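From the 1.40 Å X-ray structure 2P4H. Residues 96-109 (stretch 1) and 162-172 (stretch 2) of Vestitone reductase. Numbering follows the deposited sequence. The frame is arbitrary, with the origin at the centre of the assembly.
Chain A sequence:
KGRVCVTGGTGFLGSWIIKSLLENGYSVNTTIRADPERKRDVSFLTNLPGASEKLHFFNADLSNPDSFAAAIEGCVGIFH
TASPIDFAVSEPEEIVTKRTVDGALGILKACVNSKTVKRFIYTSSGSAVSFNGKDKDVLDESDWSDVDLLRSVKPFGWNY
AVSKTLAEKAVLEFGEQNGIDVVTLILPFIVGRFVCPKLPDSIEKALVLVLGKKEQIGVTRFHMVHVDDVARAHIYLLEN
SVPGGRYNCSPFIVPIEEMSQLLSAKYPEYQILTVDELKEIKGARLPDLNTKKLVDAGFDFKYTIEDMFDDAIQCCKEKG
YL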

# COMPACT_ATOMS: atom_id res chain seq x y z
N VAL A 96 8.96 19.70 -7.45
CA VAL A 96 8.69 18.39 -6.88
C VAL A 96 7.25 18.34 -6.35
O VAL A 96 6.53 17.37 -6.57
CB VAL A 96 9.65 18.07 -5.72
CG1 VAL A 96 9.31 16.71 -5.12
CG2 VAL A 96 11.09 18.09 -6.22
N THR A 97 6.85 19.40 -5.66
CA THR A 97 5.50 19.48 -5.11
C THR A 97 4.48 19.38 -6.23
O THR A 97 3.45 18.72 -6.09
CB THR A 97 5.29 20.80 -4.33
OG1 THR A 97 6.15 20.83 -3.19
CG2 THR A 97 3.84 20.91 -3.86
N LYS A 98 4.76 20.03 -7.36
CA LYS A 98 3.86 20.00 -8.50
C LYS A 98 3.71 18.58 -9.06
O LYS A 98 2.60 18.13 -9.33
CB LYS A 98 4.37 20.94 -9.60
CG LYS A 98 3.50 20.95 -10.85
CD LYS A 98 3.98 21.98 -11.86
CE LYS A 98 3.20 21.89 -13.16
NZ LYS A 98 1.73 22.06 -12.95
N ARG A 99 4.83 17.89 -9.23
CA ARG A 99 4.80 16.52 -9.75
C ARG A 99 4.05 15.60 -8.79
O ARG A 99 3.32 14.70 -9.23
CB ARG A 99 6.22 16.00 -9.96
CG ARG A 99 6.27 14.56 -10.46
CD ARG A 99 7.70 14.08 -10.66
NE ARG A 99 8.40 14.82 -11.71
CZ ARG A 99 8.06 14.80 -12.99
NH1 ARG A 99 7.03 14.07 -13.40
NH2 ARG A 99 8.75 15.51 -13.87
N THR A 100 4.23 15.82 -7.50
CA THR A 100 3.57 15.01 -6.48
C THR A 100 2.06 15.20 -6.51
O THR A 100 1.31 14.23 -6.63
CB THR A 100 4.09 15.36 -5.07
OG1 THR A 100 5.49 15.04 -4.98
CG2 THR A 100 3.32 14.59 -4.01
N VAL A 101 1.62 16.45 -6.40
CA VAL A 101 0.20 16.76 -6.41
C VAL A 101 -0.46 16.37 -7.73
O VAL A 101 -1.55 15.81 -7.75
CB VAL A 101 -0.05 18.26 -6.13
CG1 VAL A 101 -1.53 18.57 -6.23
CG2 VAL A 101 0.47 18.61 -4.74
N ASP A 102 0.21 16.67 -8.84
CA ASP A 102 -0.32 16.35 -10.16
C ASP A 102 -0.48 14.85 -10.36
O ASP A 102 -1.46 14.40 -10.95
CB ASP A 102 0.60 16.93 -11.24
CG ASP A 102 0.57 18.45 -11.28
OD1 ASP A 102 0.24 19.07 -10.25
OD2 ASP A 102 0.88 19.03 -12.35
N GLY A 103 0.48 14.07 -9.87
CA GLY A 103 0.42 12.63 -10.02
C GLY A 103 -0.68 12.00 -9.18
O GLY A 103 -1.29 11.00 -9.57
N ALA A 104 -0.92 12.58 -8.01
CA ALA A 104 -1.95 12.07 -7.13
C ALA A 104 -3.33 12.44 -7.67
O ALA A 104 -4.27 11.64 -7.60
CB ALA A 104 -1.78 12.65 -5.73
N LEU A 105 -3.44 13.64 -8.23
CA LEU A 105 -4.71 14.14 -8.74
C LEU A 105 -5.09 13.86 -10.19
O LEU A 105 -6.26 13.97 -10.53
CB LEU A 105 -4.79 15.66 -8.52
CG LEU A 105 -4.70 16.17 -7.08
CD1 LEU A 105 -4.82 17.68 -7.09
CD2 LEU A 105 -5.79 15.55 -6.23
N GLY A 106 -4.12 13.51 -11.02
CA GLY A 106 -4.41 13.26 -12.43
C GLY A 106 -5.65 12.43 -12.73
O GLY A 106 -6.61 12.91 -13.34
N ILE A 107 -5.64 11.18 -12.28
CA ILE A 107 -6.76 10.31 -12.54
C ILE A 107 -8.00 10.71 -11.72
O ILE A 107 -9.13 10.41 -12.11
CB ILE A 107 -6.37 8.83 -12.30
CG1 ILE A 107 -7.51 7.91 -12.73
CG2 ILE A 107 -5.96 8.62 -10.84
CD1 ILE A 107 -7.13 6.44 -12.77
N LEU A 108 -7.80 11.39 -10.59
CA LEU A 108 -8.93 11.83 -9.79
C LEU A 108 -9.67 12.95 -10.54
O LEU A 108 -10.90 13.00 -10.55
CB LEU A 108 -8.46 12.33 -8.42
CG LEU A 108 -9.53 12.82 -7.44
CD1 LEU A 108 -10.55 11.72 -7.15
CD2 LEU A 108 -8.85 13.27 -6.15
N LYS A 109 -8.92 13.84 -11.18
CA LYS A 109 -9.53 14.92 -11.95
C LYS A 109 -10.33 14.32 -13.11
O LYS A 109 -11.41 14.81 -13.45
CB LYS A 109 -8.45 15.86 -12.50
CG LYS A 109 -7.80 16.74 -11.44
CD LYS A 109 -6.63 17.52 -12.03
CE LYS A 109 -5.99 18.42 -10.99
NZ LYS A 109 -4.80 19.13 -11.54
N VAL A 162 7.25 13.43 2.72
CA VAL A 162 6.66 14.69 2.28
C VAL A 162 5.73 14.42 1.10
O VAL A 162 4.60 14.91 1.07
CB VAL A 162 7.75 15.70 1.85
CG1 VAL A 162 7.09 16.91 1.18
CG2 VAL A 162 8.56 16.15 3.06
N SER A 163 6.21 13.63 0.15
CA SER A 163 5.44 13.29 -1.04
C SER A 163 4.10 12.66 -0.68
O SER A 163 3.05 13.10 -1.15
CB SER A 163 6.24 12.33 -1.93
OG SER A 163 5.54 12.03 -3.12
N LYS A 164 4.13 11.64 0.17
CA LYS A 164 2.92 10.94 0.58
C LYS A 164 1.95 11.84 1.33
O LYS A 164 0.74 11.77 1.12
CB LYS A 164 3.28 9.73 1.45
CG LYS A 164 4.26 8.73 0.84
CD LYS A 164 3.66 7.95 -0.32
CE LYS A 164 3.71 8.74 -1.61
NZ LYS A 164 3.31 7.91 -2.78
N THR A 165 2.48 12.67 2.23
CA THR A 165 1.63 13.55 3.01
C THR A 165 0.92 14.58 2.13
O THR A 165 -0.30 14.75 2.22
CB THR A 165 2.47 14.29 4.09
OG1 THR A 165 3.14 13.32 4.91
CG2 THR A 165 1.57 15.15 4.96
N LEU A 166 1.68 15.25 1.27
CA LEU A 166 1.09 16.25 0.38
C LEU A 166 0.10 15.62 -0.59
O LEU A 166 -0.96 16.19 -0.86
CB LEU A 166 2.19 16.97 -0.40
CG LEU A 166 3.15 17.83 0.43
CD1 LEU A 166 4.17 18.48 -0.49
CD2 LEU A 166 2.37 18.88 1.19
N ALA A 167 0.44 14.44 -1.11
CA ALA A 167 -0.44 13.77 -2.06
C ALA A 167 -1.77 13.38 -1.43
O ALA A 167 -2.83 13.64 -2.01
CB ALA A 167 0.25 12.54 -2.62
N GLU A 168 -1.74 12.77 -0.25
CA GLU A 168 -2.98 12.36 0.37
C GLU A 168 -3.86 13.55 0.72
O GLU A 168 -5.08 13.52 0.54
CB GLU A 168 -2.74 11.53 1.64
CG GLU A 168 -3.99 10.74 2.04
CD GLU A 168 -3.93 10.12 3.42
OE1 GLU A 168 -2.82 9.93 3.96
OE2 GLU A 168 -5.01 9.79 3.95
N LYS A 169 -3.24 14.62 1.22
CA LYS A 169 -4.00 15.81 1.56
C LYS A 169 -4.67 16.38 0.32
O LYS A 169 -5.83 16.79 0.36
CB LYS A 169 -3.10 16.87 2.20
CG LYS A 169 -2.66 16.53 3.61
CD LYS A 169 -1.97 17.72 4.27
CE LYS A 169 -1.67 17.44 5.73
NZ LYS A 169 -1.09 18.63 6.41
N ALA A 170 -3.94 16.40 -0.80
CA ALA A 170 -4.49 16.93 -2.04
C ALA A 170 -5.68 16.11 -2.52
O ALA A 170 -6.69 16.65 -2.96
CB ALA A 170 -3.40 16.97 -3.11
N VAL A 171 -5.56 14.79 -2.41
CA VAL A 171 -6.63 13.89 -2.83
C VAL A 171 -7.90 14.10 -2.00
O VAL A 171 -9.00 14.22 -2.54
CB VAL A 171 -6.17 12.41 -2.72
CG1 VAL A 171 -7.36 11.47 -2.85
CG2 VAL A 171 -5.16 12.11 -3.82
N LEU A 172 -7.74 14.16 -0.68
CA LEU A 172 -8.89 14.35 0.20
C LEU A 172 -9.57 15.69 -0.07
O LEU A 172 -10.80 15.78 -0.15
CB LEU A 172 -8.45 14.26 1.66
CG LEU A 172 -8.01 12.87 2.12
CD1 LEU A 172 -7.23 12.98 3.42
CD2 LEU A 172 -9.23 11.97 2.29
O HOH W 1 6.35 12.66 -5.67

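Both stretches are helical, and both helices run on beyond the residues described here. Their axes come within 8.6 Å of each other and cross at -44°, the two helices pointing in broadly the same direction, with 44° between their N-to-C directions. The first helix is kinked near its end: the N atoms of Ile 107 and Leu 108 make no bond to the preceding turn, although Lys 109 N recovers the pattern by bonding to Leu 105 O. The backbones come very near one another where Val 101 CA lies 5.3 Å from Ala 167 CA, where Ala 167 has no more than a methyl group.

No direct hydrogen bond joins the helices; the contact, largely apolar packing, buries 449 Å² counted over both sides. At its centre Ala 104 and Ala 167 meet methyl to methyl, CB to CB at 3.7 Å. Ala 170 serves the same purpose a turn later, its CB 4.0 Å from Val 101 CG1. Toward the C-terminal ends, leucines of the first helix reach across. Leu 105 starts out sideways, but its m, t rotamer carries CD2 to 3.6 Å from Ala 170 O and 4.2 Å from Val 171 CG2. Leu 108 points toward the second helix and sets its CD2 4.0 Å from Val 171 CG1, so the branched Val 171 offers a methyl to each leucine.

Thr 100 suits the other end because it has two faces. Thr 100 CG2 packs 3.9 Å from Ala 167 CB and 3.2 Å from Ser 163 O, while Thr 100 OG1 lies 2.6 Å from a water O. The O of the same water lies 2.7 Å from Ser 163 OG, bridging the helices with hydrogen bonds and giving two buried hydroxyls a polar partner. At the margin, Leu 166 CD1 rests 4.1 Å from Thr 97 OG1.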